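Local coordinates for protein cellobiose 2-epimerase (Ruminococcus albus, PDB 3VW5) that catalyses the reversible epimerization of cellobiose to 4-O-beta-D-glucosyl-D-mannose, working on an unmodified sugar within an (alpha/alpha)6 barrel, at residues L192-G197 / C255-D260; D220-K225 / D271-H276; L250-C255 / Y317-D322; N277-A282 / E323-S328. The protein carries 2 engineered substitutions. All coordinates share one frame; numbering follows the deposited sequence.

Contact 1 (L192-G197 / C255-D260)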
loop_
_atom_site.group_PDB
_atom_site.type_symbol
_atom_site.label_atom_id
_atom_site.label_comp_id
_atom_site.label_asym_id
_atom_site.label_seq_id
_atom_site.Cartn_x
_atom_site.Cartn_y
_atom_site.Cartn_z
ATOM N N LEU A 192 0.982 -7.111 12.181
ATOM C CA LEU A 192 0.500 -8.196 13.030
ATOM C C LEU A 192 1.462 -8.407 14.184
ATOM O O LEU A 192 1.052 -8.749 15.277
ATOM C CB LEU A 192 0.401 -9.507 12.248
ATOM C CG LEU A 192 -0.845 -10.372 12.469
ATOM C CD1 LEU A 192 -0.542 -11.842 12.160
ATOM C CD2 LEU A 192 -1.413 -10.202 13.867
ATOM N N TYR A 193 2.751 -8.213 13.935
ATOM C CA TYR A 193 3.734 -8.428 14.987
ATOM C C TYR A 193 3.704 -7.251 15.956
ATOM O O TYR A 193 3.757 -7.429 17.167
ATOM C CB TYR A 193 5.133 -8.632 14.401
ATOM C CG TYR A 193 6.186 -8.914 15.435
ATOM C CD1 TYR A 193 6.412 -10.211 15.895
ATOM C CD2 TYR A 193 6.943 -7.888 15.965
ATOM C CE1 TYR A 193 7.364 -10.474 16.847
ATOM C CE2 TYR A 193 7.907 -8.134 16.922
ATOM C CZ TYR A 193 8.118 -9.434 17.361
ATOM O OH TYR A 193 9.083 -9.679 18.323
ATOM N N LYS A 194 3.610 -6.046 15.408
ATOM C CA LYS A 194 3.434 -4.844 16.211
ATOM C C LYS A 194 2.245 -5.024 17.147
ATOM O O LYS A 194 2.304 -4.667 18.320
ATOM C CB LYS A 194 3.217 -3.632 15.294
ATOM C CG LYS A 194 2.862 -2.335 16.004
ATOM C CD LYS A 194 3.676 -1.185 15.442
ATOM C CE LYS A 194 4.423 -0.431 16.548
ATOM N NZ LYS A 194 5.393 0.573 15.991
ATOM N N ALA A 195 1.173 -5.604 16.621
ATOM C CA ALA A 195 -0.062 -5.750 17.376
ATOM C C ALA A 195 0.019 -6.725 18.557
ATOM O O ALA A 195 -0.643 -6.509 19.582
ATOM C CB ALA A 195 -1.212 -6.141 16.455
ATOM N N ASP A 196 0.807 -7.796 18.416
ATOM C CA ASP A 196 0.657 -8.945 19.314
ATOM C C ASP A 196 1.913 -9.801 19.551
ATOM O O ASP A 196 1.861 -10.808 20.271
ATOM C CB ASP A 196 -0.495 -9.818 18.810
ATOM C CG ASP A 196 -0.946 -10.824 19.824
ATOM O OD1 ASP A 196 -1.647 -10.424 20.777
ATOM O OD2 ASP A 196 -0.609 -12.018 19.667
ATOM N N GLY A 197 3.021 -9.403 18.928
ATOM C CA GLY A 197 4.326 -10.012 19.152
ATOM C C GLY A 197 4.531 -11.510 18.961
ATOM O O GLY A 197 5.500 -12.042 19.471
ATOM N N CYS A 255 12.149 -3.860 10.330
ATOM C CA CYS A 255 13.325 -4.122 11.146
ATOM C C CYS A 255 13.251 -3.442 12.507
ATOM O O CYS A 255 13.782 -3.960 13.494
ATOM C CB CYS A 255 14.595 -3.693 10.417
ATOM S SG CYS A 255 14.972 -4.720 9.002
ATOM N N ASP A 256 12.614 -2.274 12.556
ATOM C CA ASP A 256 12.458 -1.537 13.816
ATOM C C ASP A 256 11.451 -2.230 14.723
ATOM O O ASP A 256 11.642 -2.287 15.937
ATOM C CB ASP A 256 12.014 -0.089 13.561
ATOM C CG ASP A 256 13.129 0.770 12.991
ATOM O OD1 ASP A 256 14.299 0.341 13.100
ATOM O OD2 ASP A 256 12.848 1.863 12.440
ATOM N N VAL A 257 10.382 -2.749 14.122
ATOM C CA VAL A 257 9.346 -3.440 14.866
ATOM C C VAL A 257 9.845 -4.789 15.396
ATOM O O VAL A 257 9.437 -5.233 16.466
ATOM C CB VAL A 257 8.054 -3.598 14.018
ATOM C CG1 VAL A 257 7.050 -4.480 14.721
ATOM C CG2 VAL A 257 7.446 -2.230 13.730
ATOM N N LEU A 258 10.749 -5.430 14.660
ATOM C CA LEU A 258 11.374 -6.661 15.136
ATOM C C LEU A 258 12.384 -6.344 16.231
ATOM O O LEU A 258 12.509 -7.074 17.214
ATOM C CB LEU A 258 12.041 -7.420 13.985
ATOM C CG LEU A 258 11.015 -8.102 13.080
ATOM C CD1 LEU A 258 11.658 -8.809 11.905
ATOM C CD2 LEU A 258 10.204 -9.071 13.919
ATOM N N GLY A 259 13.089 -5.235 16.055
ATOM C CA GLY A 259 14.048 -4.777 17.037
ATOM C C GLY A 259 15.349 -5.551 17.034
ATOM O O GLY A 259 16.078 -5.523 18.014
ATOM N N ASP A 260 15.638 -6.252 15.941
ATOM C CA ASP A 260 16.951 -6.879 15.753
ATOM C C ASP A 260 17.911 -5.860 15.143
ATOM O O ASP A 260 17.725 -5.410 14.002
ATOM C CB ASP A 260 16.842 -8.126 14.870
ATOM C CG ASP A 260 18.184 -8.837 14.661
ATOM O OD1 ASP A 260 18.153 -10.043 14.306
ATOM O OD2 ASP A 260 19.263 -8.211 14.842
#
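The Tyr193 ring is held on both faces and along one edge. Over one face sits Leu258, whose CD2 methyl lies 3.9 Å from the centroid of the Tyr193 ring and only 12° off its normal, a clear CH-pi contact. On the opposite face is Gly197 of its own segment, with CA 3.8 Å above the plane and displaced to the rim of the Tyr193 ring. Val257 fills the edge: its CG1 lies in the ring plane, 3.6 Å from Tyr193 CD2. The setting is the C-terminal ends of helices 179-196 and 241-258, two helices of the (alpha/alpha)6 barrel, which come together near the surface. Each helix is followed by a glycine with positive phi, Gly197 and Gly259, a backbone shape that glycine adopts easily; Gly197 also brings no side chain against the tyrosine.

Tyr193 has CG trans to the backbone N (chi1 -178°), which carries the ring across to the last turn of the other helix. A tyrosine suits this place because its flat carbon surface packs between helix ends while OH hydrogen-bonds to Glu199 OE1 at the start of the next helix. Replacing it by alanine would probably open a gap between Leu258 and Gly197 and leave Glu199 without that hydroxyl partner. Val257, branched at CB, serves two neighbours at once: CG1 meets both the tyrosine and the Lys194 backbone, and CG2 reaches the end of the lysine chain, 4.1 Å from Lys194 NZ. At the ring edge, near its plane, Val257 O stands 3.3 Å from Tyr193 CE2.

Contact 2 (D220-K225 / D271-H276)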
loop_
_atom_site.group_PDB
_atom_site.type_symbol
_atom_site.label_atom_id
_atom_site.label_comp_id
_atom_site.label_asym_id
_atom_site.label_seq_id
_atom_site.Cartn_x
_atom_site.Cartn_y
_atom_site.Cartn_z
ATOM N N ASP A 220 24.334 -4.375 -7.845
ATOM C CA ASP A 220 25.212 -3.543 -8.669
ATOM C C ASP A 220 24.450 -2.395 -9.296
ATOM O O ASP A 220 25.001 -1.613 -10.055
ATOM C CB ASP A 220 25.893 -4.359 -9.763
ATOM C CG ASP A 220 24.903 -4.903 -10.760
ATOM O OD1 ASP A 220 23.886 -5.479 -10.292
ATOM O OD2 ASP A 220 25.115 -4.742 -11.996
ATOM N N THR A 221 23.176 -2.296 -8.961
ATOM C CA THR A 221 22.294 -1.329 -9.589
ATOM C C THR A 221 21.489 -0.565 -8.541
ATOM O O THR A 221 21.057 0.563 -8.767
ATOM C CB THR A 221 21.341 -2.056 -10.540
ATOM O OG1 THR A 221 21.973 -2.190 -11.816
ATOM C CG2 THR A 221 20.067 -1.285 -10.715
ATOM N N ASN A 222 21.315 -1.209 -7.390
ATOM C CA ASN A 222 20.464 -0.730 -6.309
ATOM C C ASN A 222 18.990 -0.706 -6.669
ATOM O O ASN A 222 18.217 -0.019 -6.009
ATOM C CB ASN A 222 20.903 0.650 -5.816
ATOM C CG ASN A 222 22.401 0.758 -5.645
ATOM O OD1 ASN A 222 23.061 1.520 -6.355
ATOM N ND2 ASN A 222 22.949 -0.007 -4.707
ATOM N N ALA A 223 18.601 -1.440 -7.708
ATOM C CA ALA A 223 17.192 -1.568 -8.075
ATOM C C ALA A 223 16.547 -2.797 -7.426
ATOM O O ALA A 223 17.239 -3.720 -6.989
ATOM C CB ALA A 223 17.044 -1.647 -9.570
ATOM N N LEU A 224 15.218 -2.800 -7.368
ATOM C CA LEU A 224 14.462 -3.988 -7.008
ATOM C C LEU A 224 13.897 -4.606 -8.264
ATOM O O LEU A 224 13.317 -3.900 -9.097
ATOM C CB LEU A 224 13.297 -3.620 -6.096
ATOM C CG LEU A 224 13.678 -2.962 -4.777
ATOM C CD1 LEU A 224 12.427 -2.627 -3.992
ATOM C CD2 LEU A 224 14.587 -3.888 -3.991
ATOM N N LYS A 225 14.054 -5.915 -8.417
ATOM C CA LYS A 225 13.401 -6.598 -9.523
ATOM C C LYS A 225 11.894 -6.648 -9.245
ATOM O O LYS A 225 11.467 -6.592 -8.086
ATOM C CB LYS A 225 13.977 -7.995 -9.704
ATOM C CG LYS A 225 15.447 -8.013 -10.064
ATOM C CD LYS A 225 16.003 -9.427 -9.958
ATOM C CE LYS A 225 17.503 -9.430 -9.689
ATOM N NZ LYS A 225 17.859 -8.993 -8.300
ATOM N N ASP A 271 18.651 -0.021 2.197
ATOM C CA ASP A 271 17.574 0.920 1.915
ATOM C C ASP A 271 18.066 2.319 1.515
ATOM O O ASP A 271 17.531 2.934 0.568
ATOM C CB ASP A 271 16.626 0.986 3.110
ATOM C CG ASP A 271 15.888 -0.316 3.321
ATOM O OD1 ASP A 271 15.693 -1.038 2.318
ATOM O OD2 ASP A 271 15.510 -0.621 4.475
ATOM N N LEU A 272 19.079 2.810 2.231
ATOM C CA LEU A 272 19.727 4.065 1.867
ATOM C C LEU A 272 20.272 3.998 0.437
ATOM O O LEU A 272 20.133 4.951 -0.337
ATOM C CB LEU A 272 20.846 4.410 2.850
ATOM C CG LEU A 272 20.467 5.349 4.001
ATOM C CD1 LEU A 272 21.637 5.564 4.933
ATOM C CD2 LEU A 272 19.969 6.682 3.482
ATOM N N LYS A 273 20.891 2.876 0.076
ATOM C CA LYS A 273 21.469 2.769 -1.253
ATOM C C LYS A 273 20.381 2.892 -2.299
ATOM O O LYS A 273 20.575 3.525 -3.332
ATOM C CB LYS A 273 22.229 1.454 -1.432
ATOM C CG LYS A 273 23.646 1.487 -0.905
ATOM C CD LYS A 273 24.297 0.139 -1.033
ATOM C CE LYS A 273 25.430 -0.005 -0.033
ATOM N NZ LYS A 273 25.853 -1.436 0.085
ATOM N N ILE A 274 19.238 2.278 -2.019
ATOM C CA ILE A 274 18.087 2.344 -2.905
ATOM C C ILE A 274 17.537 3.770 -2.911
ATOM O O ILE A 274 17.193 4.300 -3.957
ATOM C CB ILE A 274 16.998 1.334 -2.480
ATOM C CG1 ILE A 274 17.582 -0.087 -2.476
ATOM C CG2 ILE A 274 15.751 1.456 -3.378
ATOM C CD1 ILE A 274 16.673 -1.123 -1.882
ATOM N N SER A 275 17.472 4.384 -1.733
ATOM C CA SER A 275 17.047 5.770 -1.620
ATOM C C SER A 275 17.894 6.713 -2.459
ATOM O O SER A 275 17.359 7.567 -3.171
ATOM C CB SER A 275 17.098 6.223 -0.174
ATOM O OG SER A 275 15.914 5.852 0.490
ATOM N N HIS A 276 19.213 6.589 -2.360
ATOM C CA HIS A 276 20.069 7.502 -3.101
ATOM C C HIS A 276 19.856 7.296 -4.576
ATOM O O HIS A 276 19.765 8.264 -5.328
ATOM C CB HIS A 276 21.558 7.344 -2.747
ATOM C CG HIS A 276 21.956 8.088 -1.509
ATOM N ND1 HIS A 276 22.078 9.468 -1.483
ATOM C CD2 HIS A 276 22.221 7.649 -0.247
ATOM C CE1 HIS A 276 22.421 9.845 -0.246
ATOM N NE2 HIS A 276 22.521 8.760 0.517
#
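Apolar contact between Leu224 and Ile274 makes up the buried side of this junction. The two side chains cross at about a right angle, and the methyls at their ends meet, Leu224 CD2 lying 4.1 Å from Ile274 CD1. Ile274 has CG1 anti to its carbonyl carbon (chi1 -58°), an arrangement that places CD1 near the leucine and lets CG1 pack on the backbone of Asn222, 3.6 Å from Asn222 O.

Segment 220-225 leads into the weakly bonded start of strand 223-228, paired antiparallel with 217-218 in a hairpin after helix 199-216. Asn222 and Ala223 both face Thr218 across the hairpin, a G1 beta bulge, and Asn222 takes the position with positive phi (66°), which asparagine tolerates better than most residues with a side chain.

Polar groups meet carbon here. The amide of Asn222 rests obliquely on the aliphatic part of Lys273, with ND2 3.7 Å from Lys273 CB and 3.9 Å from Lys273 CD, while the extended lysine runs on and takes its ammonium away from the strand. Asn222 ND2 has its polar partner in Tyr217 OH. The backbones come close, Asn222 CA being 5.2 Å from Ile274 CA.

Contact 3 (L250-C255 / Y317-D322)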
loop_
_atom_site.group_PDB
_atom_site.type_symbol
_atom_site.label_atom_id
_atom_site.label_comp_id
_atom_site.label_asym_id
_atom_site.label_seq_id
_atom_site.Cartn_x
_atom_site.Cartn_y
_atom_site.Cartn_z
ATOM N N LEU A 250 9.359 0.881 4.324
ATOM C CA LEU A 250 8.590 -0.262 4.788
ATOM C C LEU A 250 9.500 -1.322 5.400
ATOM O O LEU A 250 9.160 -1.949 6.401
ATOM C CB LEU A 250 7.814 -0.866 3.625
ATOM C CG LEU A 250 6.301 -0.692 3.659
ATOM C CD1 LEU A 250 5.924 0.510 4.497
ATOM C CD2 LEU A 250 5.747 -0.609 2.255
ATOM N N MET A 251 10.661 -1.530 4.795
ATOM C CA MET A 251 11.584 -2.532 5.297
ATOM C C MET A 251 12.283 -2.094 6.596
ATOM O O MET A 251 12.507 -2.919 7.489
ATOM C CB MET A 251 12.581 -2.922 4.212
ATOM C CG MET A 251 11.994 -3.882 3.212
ATOM S SD MET A 251 13.165 -4.527 1.991
ATOM C CE MET A 251 13.750 -3.051 1.180
ATOM N N ASP A 252 12.615 -0.805 6.691
ATOM C CA ASP A 252 13.166 -0.236 7.920
ATOM C C ASP A 252 12.135 -0.371 9.017
ATOM O O ASP A 252 12.457 -0.747 10.140
ATOM C CB ASP A 252 13.528 1.244 7.750
ATOM C CG ASP A 252 14.808 1.452 6.960
ATOM O OD1 ASP A 252 15.595 0.491 6.828
ATOM O OD2 ASP A 252 15.029 2.581 6.469
ATOM N N ARG A 253 10.887 -0.062 8.674
ATOM C CA ARG A 253 9.779 -0.198 9.610
ATOM C C ARG A 253 9.747 -1.616 10.160
ATOM O O ARG A 253 9.697 -1.808 11.368
ATOM C CB ARG A 253 8.450 0.153 8.932
ATOM C CG ARG A 253 7.170 -0.145 9.737
ATOM C CD ARG A 253 7.087 0.641 11.039
ATOM N NE ARG A 253 7.749 1.940 10.964
ATOM C CZ ARG A 253 7.136 3.083 10.642
ATOM N NH1 ARG A 253 5.832 3.089 10.349
ATOM N NH2 ARG A 253 7.832 4.226 10.607
ATOM N N ALA A 254 9.792 -2.605 9.270
ATOM C CA ALA A 254 9.801 -4.016 9.679
ATOM C C ALA A 254 10.952 -4.337 10.653
ATOM O O ALA A 254 10.751 -4.999 11.675
ATOM C CB ALA A 254 9.842 -4.949 8.446
ATOM N N CYS A 255 12.149 -3.860 10.330
ATOM C CA CYS A 255 13.325 -4.122 11.146
ATOM C C CYS A 255 13.251 -3.442 12.507
ATOM O O CYS A 255 13.782 -3.960 13.494
ATOM C CB CYS A 255 14.595 -3.693 10.417
ATOM S SG CYS A 255 14.972 -4.720 9.002
ATOM N N TYR A 317 16.390 10.598 5.146
ATOM C CA TYR A 317 17.001 11.641 5.958
ATOM C C TYR A 317 17.207 11.108 7.379
ATOM O O TYR A 317 18.324 11.115 7.905
ATOM C CB TYR A 317 16.139 12.908 5.975
ATOM C CG TYR A 317 16.613 13.931 6.983
ATOM C CD1 TYR A 317 17.763 14.683 6.747
ATOM C CD2 TYR A 317 15.929 14.131 8.182
ATOM C CE1 TYR A 317 18.217 15.613 7.671
ATOM C CE2 TYR A 317 16.372 15.061 9.118
ATOM C CZ TYR A 317 17.517 15.803 8.858
ATOM O OH TYR A 317 17.977 16.733 9.777
ATOM N N GLN A 318 16.129 10.617 7.983
ATOM C CA GLN A 318 16.194 10.091 9.344
ATOM C C GLN A 318 17.300 9.050 9.565
ATOM O O GLN A 318 17.844 8.954 10.657
ATOM C CB GLN A 318 14.849 9.527 9.774
ATOM C CG GLN A 318 13.803 10.588 9.996
ATOM C CD GLN A 318 12.490 10.017 10.508
ATOM O OE1 GLN A 318 11.926 9.087 9.924
ATOM N NE2 GLN A 318 11.992 10.578 11.603
ATOM N N HIS A 319 17.631 8.279 8.534
ATOM C CA HIS A 319 18.664 7.256 8.659
ATOM C C HIS A 319 20.035 7.743 8.215
ATOM O O HIS A 319 21.002 6.981 8.260
ATOM C CB HIS A 319 18.302 6.016 7.841
ATOM C CG HIS A 319 17.263 5.147 8.476
ATOM N ND1 HIS A 319 15.914 5.418 8.400
ATOM C CD2 HIS A 319 17.372 3.993 9.175
ATOM C CE1 HIS A 319 15.239 4.478 9.035
ATOM N NE2 HIS A 319 16.100 3.601 9.514
ATOM N N SER A 320 20.138 8.997 7.781
ATOM C CA SER A 320 21.393 9.445 7.165
ATOM C C SER A 320 21.902 10.826 7.595
ATOM O O SER A 320 23.111 11.070 7.581
ATOM C CB SER A 320 21.271 9.403 5.639
ATOM O OG SER A 320 20.357 10.384 5.192
ATOM N N GLY A 321 20.982 11.723 7.943
ATOM C CA GLY A 321 21.320 13.103 8.242
ATOM C C GLY A 321 21.538 13.974 7.008
ATOM O O GLY A 321 21.803 15.173 7.123
ATOM N N ASP A 322 21.439 13.377 5.822
ATOM C CA ASP A 322 21.598 14.124 4.571
ATOM C C ASP A 322 20.366 14.990 4.257
ATOM O O ASP A 322 19.242 14.495 4.141
ATOM C CB ASP A 322 21.910 13.165 3.418
ATOM C CG ASP A 322 22.335 13.889 2.147
ATOM O OD1 ASP A 322 22.004 15.089 1.994
ATOM O OD2 ASP A 322 22.998 13.255 1.285
#
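Asp252 and His319 meet as two flat groups from opposite directions, the carboxylate stacked on the imidazole with their planes 28° apart. Asp252 lies on helix 241-258 of the (alpha/alpha)6 barrel, and His319 just past the end of helix 303-318, where the chain turns into helix 323-340. Asp252 OD2 stands 3.2 Å above the ring plane, offset to the rim, with His319 CE1 its nearest atom; NE2 of His319 is 3.4 Å from Asp252 OD2 at an angle too poor for a hydrogen bond.

Similar first torsions set up the stack: in both residues CG is anti to the carbonyl carbon. The second torsion of His319, 81°, turns a ring face to the carboxylate. Histidine suits its place because the flat imidazole offers this face while ND1 hydrogen-bonds to the backbone O of Asn315; the short aspartate lies over the ring and still reaches Asn315 ND2 with OD2. With alanine at His319, the face covering Asp252 OD2 would be lost and Asn315 O would probably lack its imidazole partner.

Behind the histidine the turn is tightly bonded. Tyr317 O accepts from both Ser320 N and Gly321 N, and the positive phi of Gly321 suits glycine. Asp322 is the N-cap of the following helix, its OD1 taking Lys324 N. Ser320 forms an ST turn: its OG accepts from Asp322 N at 3.2 Å and 162°.

Contact 4 (N277-A282 / E323-S328)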
loop_
_atom_site.group_PDB
_atom_site.type_symbol
_atom_site.label_atom_id
_atom_site.label_comp_id
_atom_site.label_asym_id
_atom_site.label_seq_id
_atom_site.Cartn_x
_atom_site.Cartn_y
_atom_site.Cartn_z
ATOM N N ASN A 277 19.763 6.034 -4.982
ATOM C CA ASN A 277 19.540 5.714 -6.384
ATOM C C ASN A 277 18.277 6.368 -6.941
ATOM O O ASN A 277 18.325 7.013 -7.983
ATOM C CB ASN A 277 19.489 4.213 -6.617
ATOM C CG ASN A 277 19.718 3.859 -8.071
ATOM O OD1 ASN A 277 20.695 4.304 -8.676
ATOM N ND2 ASN A 277 18.809 3.078 -8.651
ATOM N N ILE A 278 17.156 6.209 -6.237
ATOM C CA ILE A 278 15.876 6.762 -6.672
ATOM C C ILE A 278 15.907 8.288 -6.781
ATOM O O ILE A 278 15.388 8.868 -7.741
ATOM C CB ILE A 278 14.725 6.300 -5.750
ATOM C CG1 ILE A 278 14.457 4.822 -6.005
ATOM C CG2 ILE A 278 13.448 7.097 -6.030
ATOM C CD1 ILE A 278 14.071 4.547 -7.448
ATOM N N GLN A 279 16.525 8.926 -5.794
ATOM C CA GLN A 279 16.686 10.375 -5.792
ATOM C C GLN A 279 17.493 10.880 -6.996
ATOM O O GLN A 279 17.186 11.935 -7.561
ATOM C CB GLN A 279 17.332 10.825 -4.480
ATOM C CG GLN A 279 17.501 12.315 -4.352
ATOM C CD GLN A 279 18.158 12.700 -3.058
ATOM O OE1 GLN A 279 17.606 13.479 -2.280
ATOM N NE2 GLN A 279 19.347 12.146 -2.805
ATOM N N ASP A 280 18.505 10.122 -7.405
ATOM C CA ASP A 280 19.344 10.524 -8.529
ATOM C C ASP A 280 18.683 10.262 -9.890
ATOM O O ASP A 280 18.879 11.015 -10.851
ATOM C CB ASP A 280 20.719 9.834 -8.443
ATOM C CG ASP A 280 21.617 10.139 -9.655
ATOM O OD1 ASP A 280 22.380 9.227 -10.082
ATOM O OD2 ASP A 280 21.559 11.288 -10.187
ATOM N N ILE A 281 17.874 9.214 -9.941
ATOM C CA ILE A 281 17.469 8.565 -11.183
ATOM C C ILE A 281 16.020 8.824 -11.560
ATOM O O ILE A 281 15.651 8.804 -12.729
ATOM C CB ILE A 281 17.706 7.042 -11.038
ATOM C CG1 ILE A 281 19.141 6.730 -11.431
ATOM C CG2 ILE A 281 16.693 6.199 -11.816
ATOM C CD1 ILE A 281 19.701 7.793 -12.342
ATOM N N ALA A 282 15.199 9.077 -10.553
ATOM C CA ALA A 282 13.764 9.127 -10.743
ATOM C C ALA A 282 13.170 10.491 -10.393
ATOM O O ALA A 282 12.037 10.800 -10.788
ATOM C CB ALA A 282 13.109 8.041 -9.935
ATOM N N GLU A 323 20.584 16.290 4.115
ATOM C CA GLU A 323 19.471 17.224 4.020
ATOM C C GLU A 323 18.845 17.266 2.638
ATOM O O GLU A 323 17.690 17.679 2.478
ATOM C CB GLU A 323 19.903 18.620 4.481
ATOM C CG GLU A 323 19.657 18.836 5.983
ATOM C CD GLU A 323 20.630 19.811 6.629
ATOM O OE1 GLU A 323 21.375 20.509 5.891
ATOM O OE2 GLU A 323 20.654 19.874 7.886
ATOM N N LYS A 324 19.587 16.805 1.643
ATOM C CA LYS A 324 19.057 16.806 0.288
ATOM C C LYS A 324 17.835 15.886 0.178
ATOM O O LYS A 324 16.948 16.123 -0.641
ATOM C CB LYS A 324 20.172 16.533 -0.741
ATOM C CG LYS A 324 19.933 15.439 -1.765
ATOM C CD LYS A 324 21.220 15.118 -2.588
ATOM C CE LYS A 324 22.253 14.232 -1.797
ATOM N NZ LYS A 324 23.396 13.650 -2.622
ATOM N N PHE A 325 17.757 14.879 1.046
ATOM C CA PHE A 325 16.585 13.994 1.086
ATOM C C PHE A 325 15.350 14.776 1.525
ATOM O O PHE A 325 14.244 14.629 0.964
ATOM C CB PHE A 325 16.812 12.805 2.022
ATOM C CG PHE A 325 17.637 11.690 1.421
ATOM C CD1 PHE A 325 17.369 11.210 0.152
ATOM C CD2 PHE A 325 18.673 11.112 2.141
ATOM C CE1 PHE A 325 18.122 10.173 -0.390
ATOM C CE2 PHE A 325 19.430 10.074 1.604
ATOM C CZ PHE A 325 19.156 9.605 0.334
ATOM N N LEU A 326 15.560 15.623 2.526
ATOM C CA LEU A 326 14.536 16.526 3.038
ATOM C C LEU A 326 14.023 17.486 1.967
ATOM O O LEU A 326 12.816 17.648 1.791
ATOM C CB LEU A 326 15.117 17.329 4.187
ATOM C CG LEU A 326 14.197 17.406 5.389
ATOM C CD1 LEU A 326 13.133 16.321 5.299
ATOM C CD2 LEU A 326 15.022 17.264 6.649
ATOM N N GLU A 327 14.946 18.141 1.268
ATOM C CA GLU A 327 14.577 19.018 0.166
ATOM C C GLU A 327 13.771 18.270 -0.889
ATOM O O GLU A 327 12.747 18.766 -1.365
ATOM C CB GLU A 327 15.811 19.672 -0.458
ATOM C CG GLU A 327 16.134 21.058 0.121
ATOM C CD GLU A 327 17.436 21.091 0.922
ATOM O OE1 GLU A 327 17.355 21.302 2.162
ATOM O OE2 GLU A 327 18.536 20.921 0.316
ATOM N N SER A 328 14.208 17.065 -1.241
ATOM C CA SER A 328 13.457 16.257 -2.201
ATOM C C SER A 328 12.024 16.014 -1.718
ATOM O O SER A 328 11.068 16.172 -2.481
ATOM C CB SER A 328 14.158 14.926 -2.455
ATOM O OG SER A 328 15.413 15.132 -3.066
#
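Gln279 dominates this contact, reaching across to Lys324, Phe325 and Ser328 on the first turn and a half of the facing helix. The axes of segments 277-281 and 323-328 approach no closer than 11.4 Å and cross at 57°, a separation that a long side chain can bridge. Gln279 does so at full stretch: CG is anti to the backbone N (chi1 -178°) and the chain stays extended beyond it, carrying the amide straight out from the helix.

The stem passes Ser328, with Gln279 CG 3.7 Å from Ser328 OG. Serine is small enough to let the chain by. Farther out, the amide plane lies within 13° of the plane of the Phe325 ring, though the two side chains cross at a slant; Gln279 CD is 3.6 Å from Phe325 CD1. Phe325 is a buried ring that also touches Leu272, Ser275 and Ala316 and meets the ring of His276, a place that suits a large apolar side chain.

Lys324 contributes its aliphatic stem: its CG is 3.5 Å from Gln279 CD, and its chain bends at the third torsion as it runs out past the amide. An exposed position suits lysine, whose methylenes cover the glutamine while the ammonium can stay near solvent.

The contact joins the C-terminal part of helix 261-281 to the first turns of helix 323-340. Phe313 of helix 303-318 touches both Gln279 and Ser328, and directly beyond the glutamine's helix the chain enters the sheet, Ala282 bonding to the backbone of Asn289.

Overall arrangement
Contacts 2, 3 and 4 form one cluster, their centres 12 to 14 Å apart. Helix 261-281 carries contacts 2 and 4 in succession, and the rings of His276 and Phe325 meet, planes about 50° apart. Contacts 2 and 3 meet at two carboxylates that lie close, Asp271 OD2 2.6 Å from Asp252 OD1. Tyr317 and Ser320 of contact 3 pack against the helix start used by contact 4. Contact 1 lies at the end of the row, its centre about 15 Å from that of contact 3, with which it shares Cys255 on helix 241-258, and about 28 Å from that of contact 4. All four centres lie 18 to 21 Å from the chain centre, joining helices and connecting loops in the outer part of the barrel.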